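Local structure of beta-galactosidase/beta-glucuronidase (Faecalibacterium prausnitzii L2-6, 6MVF) at residues A[444-455]-A[477-488]. The protein binds flavin mononucleotide and acts as a family 2 glycoside hydrolase, a beta-glucuronidase that probably releases glucuronic acid from its conjugates. Sequence-based numbering, arbitrary orientation.
Sequences HRITDVESYNHY and NPDICLGISEYG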
loop_
_atom_site.group_PDB
_atom_site.type_symbol
_atom_site.label_atom_id
_atom_site.label_comp_id
_atom_site.label_asym_id
_atom_site.label_seq_id
_atom_site.Cartn_x
_atom_site.Cartn_y
_atom_site.Cartn_z
ATOM N N HIS A 444 -42.319 31.714 7.639
ATOM C CA HIS A 444 -42.017 31.665 6.222
ATOM C C HIS A 444 -41.373 32.964 5.740
ATOM O O HIS A 444 -41.435 34.009 6.395
ATOM C CB HIS A 444 -43.280 31.367 5.433
ATOM C CG HIS A 444 -44.012 30.170 5.941
ATOM N ND1 HIS A 444 -43.537 28.887 5.779
ATOM C CD2 HIS A 444 -45.178 30.059 6.626
ATOM C CE1 HIS A 444 -44.382 28.035 6.329
ATOM N NE2 HIS A 444 -45.387 28.720 6.850
ATOM N N ARG A 445 -40.720 32.875 4.583
ATOM C CA ARG A 445 -40.076 34.004 3.924
ATOM C C ARG A 445 -38.933 34.602 4.742
ATOM O O ARG A 445 -38.463 35.705 4.430
ATOM C CB ARG A 445 -41.115 35.083 3.555
ATOM C CG ARG A 445 -42.313 34.447 2.885
ATOM C CD ARG A 445 -43.307 35.377 2.242
ATOM N NE ARG A 445 -44.101 34.595 1.291
ATOM C CZ ARG A 445 -45.086 33.769 1.650
ATOM N NH1 ARG A 445 -45.392 33.649 2.934
ATOM N NH2 ARG A 445 -45.756 33.060 0.742
ATOM N N ILE A 446 -38.457 33.904 5.774
ATOM C CA ILE A 446 -37.240 34.332 6.457
ATOM C C ILE A 446 -36.006 33.925 5.660
ATOM O O ILE A 446 -35.099 34.735 5.431
ATOM C CB ILE A 446 -37.178 33.755 7.885
ATOM C CG1 ILE A 446 -38.281 34.324 8.773
ATOM C CG2 ILE A 446 -35.808 34.023 8.506
ATOM C CD1 ILE A 446 -38.195 33.835 10.209
ATOM N N THR A 447 -35.959 32.663 5.233
ATOM C CA THR A 447 -34.818 32.095 4.529
ATOM C C THR A 447 -35.084 32.058 3.022
ATOM O O THR A 447 -36.217 32.224 2.563
ATOM C CB THR A 447 -34.499 30.693 5.075
ATOM O OG1 THR A 447 -35.639 29.829 4.932
ATOM C CG2 THR A 447 -34.088 30.763 6.565
ATOM N N ASP A 448 -34.007 31.857 2.249
ATOM C CA ASP A 448 -34.096 31.890 0.785
ATOM C C ASP A 448 -34.957 30.755 0.233
ATOM O O ASP A 448 -35.614 30.914 -0.807
ATOM C CB ASP A 448 -32.696 31.818 0.149
ATOM C CG ASP A 448 -31.751 32.925 0.638
ATOM O OD1 ASP A 448 -32.194 34.089 0.783
ATOM O OD2 ASP A 448 -30.554 32.625 0.872
ATOM N N VAL A 449 -34.934 29.595 0.880
ATOM C CA VAL A 449 -35.732 28.445 0.488
ATOM C C VAL A 449 -36.240 27.809 1.778
ATOM O O VAL A 449 -35.865 28.215 2.882
ATOM C CB VAL A 449 -34.940 27.433 -0.379
ATOM C CG1 VAL A 449 -34.453 28.081 -1.681
ATOM C CG2 VAL A 449 -33.752 26.849 0.392
ATOM N N GLU A 450 -37.127 26.822 1.633
ATOM C CA GLU A 450 -37.913 26.328 2.761
ATOM C C GLU A 450 -38.304 24.882 2.506
ATOM O O GLU A 450 -38.544 24.482 1.365
ATOM C CB GLU A 450 -39.193 27.151 2.999
ATOM C CG GLU A 450 -38.967 28.595 3.424
ATOM C CD GLU A 450 -40.253 29.294 3.881
ATOM O OE1 GLU A 450 -40.955 28.755 4.775
ATOM O OE2 GLU A 450 -40.564 30.385 3.340
ATOM N N SER A 451 -38.398 24.111 3.584
ATOM C CA SER A 451 -38.809 22.725 3.451
ATOM C C SER A 451 -39.680 22.307 4.630
ATOM O O SER A 451 -39.589 22.861 5.732
ATOM C CB SER A 451 -37.598 21.785 3.325
ATOM O OG SER A 451 -37.003 21.873 2.039
ATOM N N TYR A 452 -40.504 21.299 4.387
ATOM C CA TYR A 452 -41.355 20.718 5.408
ATOM C C TYR A 452 -40.956 19.275 5.698
ATOM O O TYR A 452 -40.496 18.540 4.815
ATOM C CB TYR A 452 -42.823 20.765 4.989
ATOM C CG TYR A 452 -43.567 22.009 5.401
ATOM C CD1 TYR A 452 -43.524 23.150 4.628
ATOM C CD2 TYR A 452 -44.353 22.027 6.551
ATOM C CE1 TYR A 452 -44.240 24.287 4.986
ATOM C CE2 TYR A 452 -45.075 23.156 6.921
ATOM C CZ TYR A 452 -45.015 24.290 6.131
ATOM O OH TYR A 452 -45.718 25.432 6.481
ATOM N N ASN A 453 -41.134 18.887 6.962
ATOM C CA ASN A 453 -41.010 17.503 7.393
ATOM C C ASN A 453 -42.416 16.891 7.450
ATOM O O ASN A 453 -43.212 17.226 8.338
ATOM C CB ASN A 453 -40.309 17.437 8.748
ATOM C CG ASN A 453 -38.873 17.942 8.693
ATOM O OD1 ASN A 453 -38.335 18.218 7.623
ATOM N ND2 ASN A 453 -38.241 18.046 9.852
ATOM N N HIS A 454 -42.728 15.988 6.515
ATOM C CA HIS A 454 -44.051 15.388 6.460
ATOM C C HIS A 454 -43.987 13.871 6.555
ATOM O O HIS A 454 -43.095 13.232 5.983
ATOM C CB HIS A 454 -44.774 15.782 5.185
ATOM C CG HIS A 454 -45.362 17.153 5.244
ATOM N ND1 HIS A 454 -46.174 17.565 6.279
ATOM C CD2 HIS A 454 -45.237 18.214 4.413
ATOM C CE1 HIS A 454 -46.525 18.825 6.083
ATOM N NE2 HIS A 454 -45.972 19.239 4.955
ATOM N N TYR A 455 -44.963 13.298 7.263
ATOM C CA TYR A 455 -45.062 11.851 7.401
ATOM C C TYR A 455 -46.499 11.390 7.187
ATOM O O TYR A 455 -46.993 10.486 7.870
ATOM C CB TYR A 455 -44.532 11.388 8.758
ATOM C CG TYR A 455 -43.054 11.648 9.004
ATOM C CD1 TYR A 455 -42.092 10.694 8.654
ATOM C CD2 TYR A 455 -42.620 12.829 9.607
ATOM C CE1 TYR A 455 -40.739 10.908 8.883
ATOM C CE2 TYR A 455 -41.263 13.054 9.840
ATOM C CZ TYR A 455 -40.328 12.084 9.470
ATOM O OH TYR A 455 -38.991 12.281 9.703
ATOM N N ASN A 477 -48.667 29.480 -2.403
ATOM C CA ASN A 477 -47.435 30.224 -2.131
ATOM C C ASN A 477 -46.503 30.144 -3.332
ATOM O O ASN A 477 -45.374 29.665 -3.224
ATOM C CB ASN A 477 -46.738 29.693 -0.881
ATOM C CG ASN A 477 -47.639 29.654 0.321
ATOM O OD1 ASN A 477 -47.802 30.657 1.014
ATOM N ND2 ASN A 477 -48.202 28.478 0.606
ATOM N N PRO A 478 -46.933 30.646 -4.495
ATOM C CA PRO A 478 -46.093 30.530 -5.700
ATOM C C PRO A 478 -44.787 31.319 -5.639
ATOM O O PRO A 478 -44.040 31.315 -6.626
ATOM C CB PRO A 478 -47.007 31.076 -6.802
ATOM C CG PRO A 478 -47.834 32.095 -6.090
ATOM C CD PRO A 478 -48.111 31.498 -4.731
ATOM N N ASP A 479 -44.497 32.006 -4.531
ATOM C CA ASP A 479 -43.253 32.744 -4.349
ATOM C C ASP A 479 -42.266 32.017 -3.442
ATOM O O ASP A 479 -41.138 32.495 -3.261
ATOM C CB ASP A 479 -43.543 34.147 -3.784
ATOM C CG ASP A 479 -44.164 34.116 -2.366
ATOM O OD1 ASP A 479 -45.014 33.235 -2.067
ATOM O OD2 ASP A 479 -43.806 35.006 -1.553
ATOM N N ILE A 480 -42.664 30.887 -2.859
ATOM C CA ILE A 480 -41.815 30.130 -1.950
ATOM C C ILE A 480 -41.247 28.930 -2.697
ATOM O O ILE A 480 -41.970 28.250 -3.436
ATOM C CB ILE A 480 -42.587 29.692 -0.692
ATOM C CG1 ILE A 480 -43.061 30.915 0.101
ATOM C CG2 ILE A 480 -41.711 28.802 0.186
ATOM C CD1 ILE A 480 -43.563 30.613 1.519
ATOM N N CYS A 481 -39.945 28.693 -2.531
ATOM C CA CYS A 481 -39.305 27.485 -3.030
ATOM C C CYS A 481 -39.537 26.388 -2.009
ATOM O O CYS A 481 -38.983 26.441 -0.911
ATOM C CB CYS A 481 -37.814 27.705 -3.248
ATOM S SG CYS A 481 -37.400 29.106 -4.293
ATOM N N LEU A 482 -40.362 25.404 -2.363
ATOM C CA LEU A 482 -40.739 24.323 -1.464
ATOM C C LEU A 482 -39.866 23.095 -1.710
ATOM O O LEU A 482 -39.689 22.661 -2.857
ATOM C CB LEU A 482 -42.215 23.960 -1.634
ATOM C CG LEU A 482 -42.665 22.796 -0.758
ATOM C CD1 LEU A 482 -42.656 23.233 0.692
ATOM C CD2 LEU A 482 -44.025 22.218 -1.159
ATOM N N GLY A 483 -39.304 22.556 -0.624
ATOM C CA GLY A 483 -38.726 21.233 -0.639
ATOM C C GLY A 483 -39.303 20.411 0.500
ATOM O O GLY A 483 -40.052 20.921 1.335
ATOM N N ILE A 484 -38.955 19.127 0.516
ATOM C CA ILE A 484 -39.353 18.231 1.596
ATOM C C ILE A 484 -38.082 17.734 2.274
ATOM O O ILE A 484 -37.375 16.868 1.734
ATOM C CB ILE A 484 -40.233 17.068 1.103
ATOM C CG1 ILE A 484 -41.548 17.617 0.531
ATOM C CG2 ILE A 484 -40.514 16.066 2.234
ATOM C CD1 ILE A 484 -42.297 18.607 1.467
ATOM N N SER A 485 -37.793 18.283 3.461
ATOM C CA SER A 485 -36.546 17.982 4.159
ATOM C C SER A 485 -36.581 16.666 4.923
ATOM O O SER A 485 -35.516 16.147 5.263
ATOM C CB SER A 485 -36.190 19.123 5.116
ATOM O OG SER A 485 -37.337 19.574 5.824
ATOM N N GLU A 486 -37.769 16.155 5.258
ATOM C CA GLU A 486 -37.939 14.813 5.803
ATOM C C GLU A 486 -39.264 14.268 5.319
ATOM O O GLU A 486 -40.276 14.979 5.312
ATOM C CB GLU A 486 -37.956 14.724 7.341
ATOM C CG GLU A 486 -36.811 15.359 8.070
ATOM C CD GLU A 486 -36.876 15.124 9.572
ATOM O OE1 GLU A 486 -37.757 14.346 10.027
ATOM O OE2 GLU A 486 -36.038 15.718 10.300
ATOM N N TYR A 487 -39.227 13.008 4.911
ATOM C CA TYR A 487 -40.381 12.151 4.719
ATOM C C TYR A 487 -39.860 10.727 4.839
ATOM O O TYR A 487 -38.678 10.473 4.597
ATOM C CB TYR A 487 -41.053 12.390 3.363
ATOM C CG TYR A 487 -40.256 11.932 2.164
ATOM C CD1 TYR A 487 -39.280 12.752 1.584
ATOM C CD2 TYR A 487 -40.475 10.679 1.607
ATOM C CE1 TYR A 487 -38.551 12.321 0.473
ATOM C CE2 TYR A 487 -39.760 10.243 0.506
ATOM C CZ TYR A 487 -38.806 11.062 -0.060
ATOM O OH TYR A 487 -38.125 10.607 -1.166
ATOM N N GLY A 488 -40.719 9.806 5.234
ATOM C CA GLY A 488 -40.257 8.446 5.393
ATOM C C GLY A 488 -41.228 7.626 6.219
ATOM O O GLY A 488 -42.320 8.062 6.547
HETATM O O HOH W 1 -38.473 30.444 -0.792
#
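Strands 450-453 and 482-484 run parallel as neighbouring staves of the TIM barrel, their short axes 36° apart, and helix 466-476 completes the beta-alpha-beta unit between them. Gly483 is held through both its peptide groups, its N bonding to Glu450 O (2.9 Å) and its O accepting from Tyr452 N; past the corner at Ser485, in strand 486-487, Glu486 O accepts from His454 N. Ahead of the two strands, Arg445 grips Asp479 side-on in a salt bridge: NE reaches OD2 and NH2 reaches OD1, each bond 2.9 Å long, with guanidinium and carboxylate nearly coplanar. The same NH2 also donates to a lone pair of Asn477 OD1, while Asn477 ND2 bonds to Phe473 O and Ile480 CD1 lies over one guanidinium face. The extended Glu450 carries its carboxylate back to the preceding loop, where OE1 takes His444 ND1 on its syn lone pair (2.8 Å) and OE2 receives Arg445 N from above the carboxylate plane. His433 also bonds to OE1, and His444 NE2 to Pro438 O. Replacing Glu450 with an alanine would probably leave His444 ND1 and Arg445 N without their acceptor and uncover Ile480, whose CD1 lies 3.5 Å from Glu450 OE2. Farther along, the Asn453 amide stacks on the Glu486 carboxylate, and Asn453 ND2 bonds to Asn398 and Glu399. Glu486 OE1 lies in the Tyr455 ring plane at its edge, very close to OH, though the 2.4 Å length is doubtful.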